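Local structure of phenolic acid decarboxylase (Sedimentibacter hydroxybenzoicus, 7AE5) at residues Tyr142-Thr150 with Ile203-Thr214; Pro254-Glu262 with Ile294-Ile304. The protein catalyses the reversible, non-oxidative decarboxylation of 4-hydroxybenzoate and 3,4-dihydroxybenzoate, using prenylated FMN and manganese, in the anaerobic detoxification of phenolic compounds. All coordinates share one frame; numbering follows the deposited sequence.

Contact 1 (Tyr142-Thr150 with Ile203-Thr214)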
# COMPACT_ATOMS: atom_id res chain seq x y z
N TYR C 142 43.94 -7.40 18.22
CA TYR C 142 42.79 -7.33 19.11
C TYR C 142 42.67 -8.60 19.95
O TYR C 142 42.87 -9.71 19.45
CB TYR C 142 41.50 -7.13 18.32
CG TYR C 142 41.07 -5.69 18.19
CD1 TYR C 142 41.65 -4.85 17.25
CD2 TYR C 142 40.08 -5.16 19.01
CE1 TYR C 142 41.26 -3.53 17.12
CE2 TYR C 142 39.68 -3.85 18.89
CZ TYR C 142 40.27 -3.04 17.95
OH TYR C 142 39.87 -1.73 17.83
N ILE C 143 42.34 -8.41 21.22
CA ILE C 143 41.85 -9.48 22.08
C ILE C 143 40.33 -9.44 21.99
O ILE C 143 39.69 -8.52 22.50
CB ILE C 143 42.33 -9.31 23.53
CG1 ILE C 143 43.86 -9.25 23.58
CG2 ILE C 143 41.81 -10.44 24.40
CD1 ILE C 143 44.39 -8.74 24.89
N SER C 144 39.74 -10.44 21.33
CA SER C 144 38.35 -10.38 20.91
C SER C 144 37.42 -11.30 21.69
O SER C 144 36.22 -11.33 21.38
CB SER C 144 38.25 -10.70 19.41
OG SER C 144 38.35 -12.10 19.19
N LYS C 145 37.92 -12.03 22.68
CA LYS C 145 37.06 -12.97 23.40
C LYS C 145 37.31 -12.92 24.90
O LYS C 145 37.18 -13.93 25.59
CB LYS C 145 37.26 -14.40 22.88
CG LYS C 145 36.05 -15.29 23.05
CD LYS C 145 36.40 -16.73 22.72
CE LYS C 145 35.18 -17.62 22.80
NZ LYS C 145 35.51 -19.00 22.35
N ALA C 146 37.65 -11.74 25.43
CA ALA C 146 37.92 -11.61 26.85
C ALA C 146 36.63 -11.43 27.64
O ALA C 146 35.63 -10.91 27.13
CB ALA C 146 38.85 -10.43 27.11
N SER C 147 36.66 -11.88 28.89
CA SER C 147 35.58 -11.65 29.85
C SER C 147 36.06 -10.61 30.86
O SER C 147 36.95 -10.89 31.66
CB SER C 147 35.18 -12.96 30.53
OG SER C 147 34.99 -13.99 29.58
N VAL C 148 35.46 -9.43 30.81
CA VAL C 148 35.96 -8.26 31.52
C VAL C 148 35.12 -8.05 32.78
O VAL C 148 33.89 -7.98 32.71
CB VAL C 148 35.93 -7.01 30.63
CG1 VAL C 148 36.00 -5.74 31.46
CG2 VAL C 148 37.05 -7.06 29.60
N VAL C 149 35.79 -7.93 33.92
CA VAL C 149 35.15 -7.92 35.23
C VAL C 149 35.25 -6.52 35.83
O VAL C 149 36.34 -5.95 35.94
CB VAL C 149 35.79 -8.95 36.18
CG1 VAL C 149 34.89 -9.22 37.36
CG2 VAL C 149 36.10 -10.24 35.42
N THR C 150 34.10 -5.97 36.22
CA THR C 150 34.01 -4.70 36.94
C THR C 150 33.13 -4.89 38.17
O THR C 150 32.45 -5.90 38.32
CB THR C 150 33.45 -3.58 36.06
OG1 THR C 150 32.01 -3.60 36.11
CG2 THR C 150 33.90 -3.72 34.62
N ILE C 203 39.81 -2.75 36.60
CA ILE C 203 39.11 -3.83 35.91
C ILE C 203 40.04 -5.04 35.84
O ILE C 203 41.26 -4.93 36.03
CB ILE C 203 38.65 -3.45 34.48
CG1 ILE C 203 39.80 -3.59 33.48
CG2 ILE C 203 38.05 -2.05 34.44
CD1 ILE C 203 39.36 -3.42 32.04
N ALA C 204 39.45 -6.20 35.58
CA ALA C 204 40.18 -7.43 35.34
C ALA C 204 39.74 -8.00 34.00
O ALA C 204 38.54 -8.05 33.69
CB ALA C 204 39.95 -8.45 36.45
N ILE C 205 40.71 -8.43 33.20
CA ILE C 205 40.47 -8.95 31.85
C ILE C 205 40.93 -10.40 31.84
O ILE C 205 42.14 -10.67 31.90
CB ILE C 205 41.19 -8.12 30.78
CG1 ILE C 205 40.73 -6.67 30.82
CG2 ILE C 205 40.95 -8.71 29.40
CD1 ILE C 205 41.63 -5.73 30.06
N THR C 206 39.98 -11.33 31.76
CA THR C 206 40.28 -12.75 31.78
C THR C 206 40.18 -13.33 30.37
O THR C 206 39.24 -13.05 29.63
CB THR C 206 39.34 -13.50 32.72
OG1 THR C 206 38.03 -13.55 32.16
CG2 THR C 206 39.29 -12.81 34.08
N ILE C 207 41.17 -14.16 30.01
CA ILE C 207 41.27 -14.76 28.69
C ILE C 207 41.42 -16.26 28.85
O ILE C 207 42.16 -16.73 29.73
CB ILE C 207 42.47 -14.17 27.90
CG1 ILE C 207 42.36 -12.65 27.83
CG2 ILE C 207 42.54 -14.78 26.51
CD1 ILE C 207 43.65 -11.96 27.44
N GLY C 208 40.72 -17.02 28.02
CA GLY C 208 40.76 -18.47 28.09
C GLY C 208 39.97 -19.01 29.25
O GLY C 208 40.52 -19.26 30.33
N ASN C 209 38.67 -19.22 29.05
CA ASN C 209 37.76 -19.53 30.14
C ASN C 209 36.91 -20.75 29.82
O ASN C 209 36.81 -21.19 28.67
CB ASN C 209 36.84 -18.34 30.46
CG ASN C 209 37.57 -17.20 31.12
OD1 ASN C 209 38.09 -17.33 32.23
ND2 ASN C 209 37.61 -16.05 30.45
N ASN C 210 36.30 -21.29 30.87
CA ASN C 210 35.16 -22.19 30.82
C ASN C 210 34.17 -21.63 29.81
O ASN C 210 33.82 -20.44 29.88
CB ASN C 210 34.55 -22.31 32.23
CG ASN C 210 33.26 -23.12 32.28
OD1 ASN C 210 32.78 -23.64 31.27
ND2 ASN C 210 32.70 -23.23 33.47
N PRO C 211 33.72 -22.43 28.83
CA PRO C 211 32.82 -21.88 27.80
C PRO C 211 31.55 -21.26 28.34
O PRO C 211 30.99 -20.37 27.69
CB PRO C 211 32.52 -23.10 26.91
CG PRO C 211 32.94 -24.30 27.72
CD PRO C 211 34.08 -23.83 28.56
N LEU C 212 31.08 -21.68 29.52
CA LEU C 212 29.88 -21.07 30.09
C LEU C 212 30.17 -19.68 30.64
O LEU C 212 29.27 -18.83 30.69
CB LEU C 212 29.29 -21.95 31.19
CG LEU C 212 28.30 -23.03 30.74
CD1 LEU C 212 27.17 -22.43 29.92
CD2 LEU C 212 29.01 -24.13 29.98
N VAL C 213 31.41 -19.42 31.06
CA VAL C 213 31.77 -18.09 31.53
C VAL C 213 31.74 -17.10 30.38
O VAL C 213 31.15 -16.01 30.49
CB VAL C 213 33.15 -18.12 32.21
CG1 VAL C 213 33.63 -16.71 32.51
CG2 VAL C 213 33.10 -18.96 33.48
N THR C 214 32.37 -17.46 29.26
CA THR C 214 32.28 -16.63 28.06
C THR C 214 30.83 -16.45 27.62
O THR C 214 30.45 -15.38 27.14
CB THR C 214 33.10 -17.26 26.93
OG1 THR C 214 34.44 -17.51 27.39
CG2 THR C 214 33.16 -16.33 25.72
O HOH W 1 36.15 -15.67 27.88
O HOH W 2 39.09 -15.86 25.73

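Contact 2 (Pro254-Glu262 with Ile294-Ile304)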
# COMPACT_ATOMS: atom_id res chain seq x y z
N PRO C 254 37.60 -15.93 37.44
CA PRO C 254 37.48 -17.39 37.51
C PRO C 254 38.81 -18.09 37.76
O PRO C 254 39.86 -17.72 37.22
CB PRO C 254 36.83 -17.73 36.17
CG PRO C 254 37.00 -16.46 35.28
CD PRO C 254 37.88 -15.55 36.03
N ALA C 255 38.75 -19.11 38.63
CA ALA C 255 40.00 -19.73 39.12
C ALA C 255 40.82 -20.29 37.98
O ALA C 255 42.05 -20.24 38.03
CB ALA C 255 39.68 -20.81 40.15
N GLY C 256 40.17 -20.76 36.92
CA GLY C 256 40.85 -21.48 35.86
C GLY C 256 41.17 -20.72 34.59
O GLY C 256 41.50 -21.36 33.58
N SER C 257 41.08 -19.39 34.59
CA SER C 257 41.43 -18.64 33.39
C SER C 257 42.88 -18.87 33.00
O SER C 257 43.77 -18.97 33.85
CB SER C 257 41.20 -17.15 33.60
OG SER C 257 39.90 -16.91 34.09
N GLU C 258 43.11 -18.93 31.69
CA GLU C 258 44.47 -19.09 31.20
C GLU C 258 45.29 -17.83 31.47
O GLU C 258 46.47 -17.93 31.84
CB GLU C 258 44.45 -19.41 29.71
CG GLU C 258 43.76 -20.72 29.38
CD GLU C 258 44.72 -21.88 29.31
OE1 GLU C 258 45.94 -21.66 29.49
OE2 GLU C 258 44.27 -23.02 29.07
N VAL C 259 44.69 -16.66 31.30
CA VAL C 259 45.37 -15.38 31.50
C VAL C 259 44.42 -14.43 32.21
O VAL C 259 43.22 -14.40 31.91
CB VAL C 259 45.85 -14.77 30.16
CG1 VAL C 259 46.54 -13.44 30.38
CG2 VAL C 259 46.77 -15.73 29.42
N VAL C 260 44.94 -13.66 33.16
CA VAL C 260 44.19 -12.61 33.84
C VAL C 260 44.98 -11.31 33.73
O VAL C 260 46.16 -11.27 34.09
CB VAL C 260 43.91 -12.96 35.31
CG1 VAL C 260 43.13 -11.84 35.98
CG2 VAL C 260 43.16 -14.28 35.42
N LEU C 261 44.33 -10.26 33.25
CA LEU C 261 44.95 -8.95 33.08
C LEU C 261 44.32 -8.00 34.09
O LEU C 261 43.21 -7.52 33.89
CB LEU C 261 44.77 -8.44 31.65
CG LEU C 261 45.20 -9.37 30.51
CD1 LEU C 261 45.12 -8.64 29.18
CD2 LEU C 261 46.60 -9.88 30.76
N GLU C 262 45.05 -7.73 35.17
CA GLU C 262 44.59 -6.79 36.18
C GLU C 262 45.12 -5.40 35.86
O GLU C 262 46.33 -5.22 35.64
CB GLU C 262 45.04 -7.23 37.57
CG GLU C 262 44.55 -8.62 37.95
CD GLU C 262 45.00 -9.05 39.33
OE1 GLU C 262 45.36 -8.17 40.14
OE2 GLU C 262 45.00 -10.27 39.60
N ILE C 294 47.71 -1.91 32.21
CA ILE C 294 47.73 -3.26 32.74
C ILE C 294 48.80 -3.30 33.83
O ILE C 294 50.00 -3.20 33.55
CB ILE C 294 47.99 -4.29 31.64
CG1 ILE C 294 46.70 -4.53 30.86
CG2 ILE C 294 48.50 -5.61 32.23
CD1 ILE C 294 46.86 -5.43 29.66
N ASP C 295 48.36 -3.43 35.08
CA ASP C 295 49.25 -3.34 36.23
C ASP C 295 49.84 -4.68 36.63
O ASP C 295 50.94 -4.72 37.21
CB ASP C 295 48.50 -2.74 37.43
CG ASP C 295 47.96 -1.36 37.15
OD1 ASP C 295 48.77 -0.42 36.99
OD2 ASP C 295 46.72 -1.20 37.10
N ARG C 296 49.16 -5.79 36.35
CA ARG C 296 49.68 -7.11 36.68
C ARG C 296 49.04 -8.15 35.78
O ARG C 296 47.87 -8.04 35.41
CB ARG C 296 49.44 -7.45 38.16
CG ARG C 296 50.05 -8.78 38.58
CD ARG C 296 49.49 -9.25 39.92
NE ARG C 296 50.09 -8.53 41.04
CZ ARG C 296 50.68 -9.11 42.07
NH1 ARG C 296 50.77 -10.42 42.17
NH2 ARG C 296 51.18 -8.35 43.04
N ILE C 297 49.83 -9.17 35.44
CA ILE C 297 49.36 -10.32 34.67
C ILE C 297 49.55 -11.56 35.52
O ILE C 297 50.64 -11.80 36.05
CB ILE C 297 50.11 -10.45 33.33
CG1 ILE C 297 49.70 -9.34 32.37
CG2 ILE C 297 49.85 -11.82 32.71
CD1 ILE C 297 50.54 -9.29 31.11
N THR C 298 48.49 -12.36 35.65
CA THR C 298 48.55 -13.67 36.28
C THR C 298 48.04 -14.70 35.28
O THR C 298 46.97 -14.52 34.69
CB THR C 298 47.72 -13.72 37.57
OG1 THR C 298 46.35 -14.00 37.25
CG2 THR C 298 47.81 -12.40 38.32
N HIS C 299 48.81 -15.77 35.09
CA HIS C 299 48.47 -16.73 34.04
C HIS C 299 48.91 -18.13 34.43
O HIS C 299 49.84 -18.31 35.23
CB HIS C 299 49.11 -16.33 32.70
CG HIS C 299 50.60 -16.46 32.67
ND1 HIS C 299 51.23 -17.66 32.40
CD2 HIS C 299 51.58 -15.55 32.88
CE1 HIS C 299 52.54 -17.48 32.44
NE2 HIS C 299 52.78 -16.21 32.73
N ARG C 300 48.23 -19.12 33.86
CA ARG C 300 48.61 -20.51 34.03
C ARG C 300 49.91 -20.80 33.27
O ARG C 300 50.35 -20.02 32.43
CB ARG C 300 47.49 -21.43 33.54
CG ARG C 300 46.11 -21.05 34.03
CD ARG C 300 45.05 -22.00 33.50
NE ARG C 300 45.42 -23.40 33.68
CZ ARG C 300 44.56 -24.40 33.73
NH1 ARG C 300 43.26 -24.20 33.64
NH2 ARG C 300 45.02 -25.64 33.88
N THR C 301 50.51 -21.94 33.58
CA THR C 301 51.74 -22.33 32.90
C THR C 301 51.43 -22.78 31.48
O THR C 301 50.54 -23.60 31.25
CB THR C 301 52.44 -23.45 33.67
OG1 THR C 301 52.68 -23.03 35.02
CG2 THR C 301 53.77 -23.79 33.01
N ASN C 302 52.17 -22.23 30.52
CA ASN C 302 51.90 -22.41 29.10
C ASN C 302 50.46 -22.03 28.76
O ASN C 302 49.68 -22.88 28.31
CB ASN C 302 52.21 -23.84 28.66
CG ASN C 302 53.69 -24.09 28.47
OD1 ASN C 302 54.16 -24.31 27.35
ND2 ASN C 302 54.45 -24.07 29.56
N PRO C 303 50.08 -20.77 28.95
CA PRO C 303 48.68 -20.38 28.71
C PRO C 303 48.32 -20.46 27.24
O PRO C 303 49.16 -20.42 26.35
CB PRO C 303 48.63 -18.93 29.21
CG PRO C 303 50.02 -18.45 29.14
CD PRO C 303 50.89 -19.63 29.40
N ILE C 304 47.01 -20.57 27.01
CA ILE C 304 46.45 -20.73 25.68
C ILE C 304 45.62 -19.49 25.37
O ILE C 304 44.65 -19.19 26.08
CB ILE C 304 45.60 -22.01 25.58
CG1 ILE C 304 46.49 -23.24 25.71
CG2 ILE C 304 44.84 -22.03 24.27
CD1 ILE C 304 45.74 -24.51 26.07

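Contact 1 (Tyr142-Thr150 with Ile203-Thr214)
Strand 147-150 runs antiparallel to strand 203-207, their axes 4.7 Å apart at 158°, with Ser147-Thr206 and Val149-Ala204 as hydrogen-bonded pairs and Val148-Ile205 as the non-hydrogen-bonded pair between them. This pairing belongs to the antiparallel sheet of the UbiD family's FMN-binding domain. Ser147 and Thr206 carry its polar end. Thr206 grips Ser147 O twice: its N from above the carbonyl plane, its OG1 in that plane on a lone pair, at 2.9 Å. A torsion that sets OG1 between backbone N and carbonyl carbon (chi1 71°) brings the hydroxyl there. Threonine suits the place because its short hydroxyl both donates to Ser147 O and accepts from Asn209 ND2, at 3.1 Å, while Asn209 OD1 is held by Ser257.

Val148 and Ile205 lie on the other face, side by side, CG2 against CG1 at 3.9 Å. Ile205 CG2, anti to the backbone N, meets Ala146 CB at 3.6 Å; alanine suits this spot because its single methyl touches both Ile205 CG2 and Ile207 CG1. Further along, Ile143 meets Ile207 at about a right angle, with CG2 on CD1 at 3.9 Å. Val148 also lies near Tyr167, and Thr150 near Met184, both predicted to bind prenylated FMN. Lys145 lays its extended chain across Thr214 CG2; its ammonium forms salt bridges with Glu306 and Glu316. A water bridges Lys145, Ser147, Asn209 and Thr214: it donates to Lys145 O and Thr214 OG1, accepts from Asn209 ND2, and stands 2.7 Å from Ser147 OG.

Contact 2 (Pro254-Glu262 with Ile294-Ile304)
An antiparallel ladder in the sheet of the FMN-binding domain joins strand 259-262 to strand 294-299, with axes 4.6 Å apart at 165°. At one end a classic beta bulge places Asp295 and Arg296 both opposite Glu262, whose carbonyl oxygen accepts from both backbone nitrogens. Leu261 and Ile297 lie side by side, CD2 on CG1 at 3.5 Å, and Leu261 CD1 reaches Ile294 CD1 at 3.7 Å; branched aliphatics suit this buried face. The other face is mixed: Val260 CB rests 3.3 Å from Thr298 OG1, which bonds to Cys114 O.

Glu258 carries the far end. Its chain bends at CB-CG (chi2 -93°), bringing the carboxylate over the start of strand 304-306, where Ile304 N donates a hydrogen bond to Glu258 OE1 at 2.9 Å, from above the carboxylate plane. OE2 pairs with Arg9 NE in a salt bridge, and a long acidic side chain suits a place with two donors to serve; Ile304 CD1 packs 3.7 Å from Glu258 OE2. Replacing Glu258 by alanine would probably leave Ile304 N and the Arg9 guanidinium without their carboxylate partner and open a gap beside Ile304. Arg300 bends back over the 254-257 turn, its CG 3.1 Å from Ser257 O; NH1 bonds weakly to Gly256 O and forms a salt bridge with Asp7.

Strand 201-207 flanks strand 259-265 in the sheet, strand 117-119 pairs with strand 287-299, and helix 8-17 packs on Arg300 and Ile304.

Contacts 1 and 2 follow one another along the chain, the first closing before the second opens, and their centres are about 10 Å apart. Both belong to the same antiparallel sheet of the FMN-binding, Rift-related domain, in which strands 147-150, 201-207, 259-265 and 287-299 are successive neighbours. The seam between them is the pairing of strands 201-207 and 259-265, where Leu261 N lies 2.6 Å from Ile205 O, a probable hydrogen bond. There Glu258 and Val259 both face Ile207, a second classic bulge. Contact 1 lies next to residues predicted to bind prenylated FMN, whereas contact 2, on the next strands of the sheet, reaches helix 8-17 at its far end.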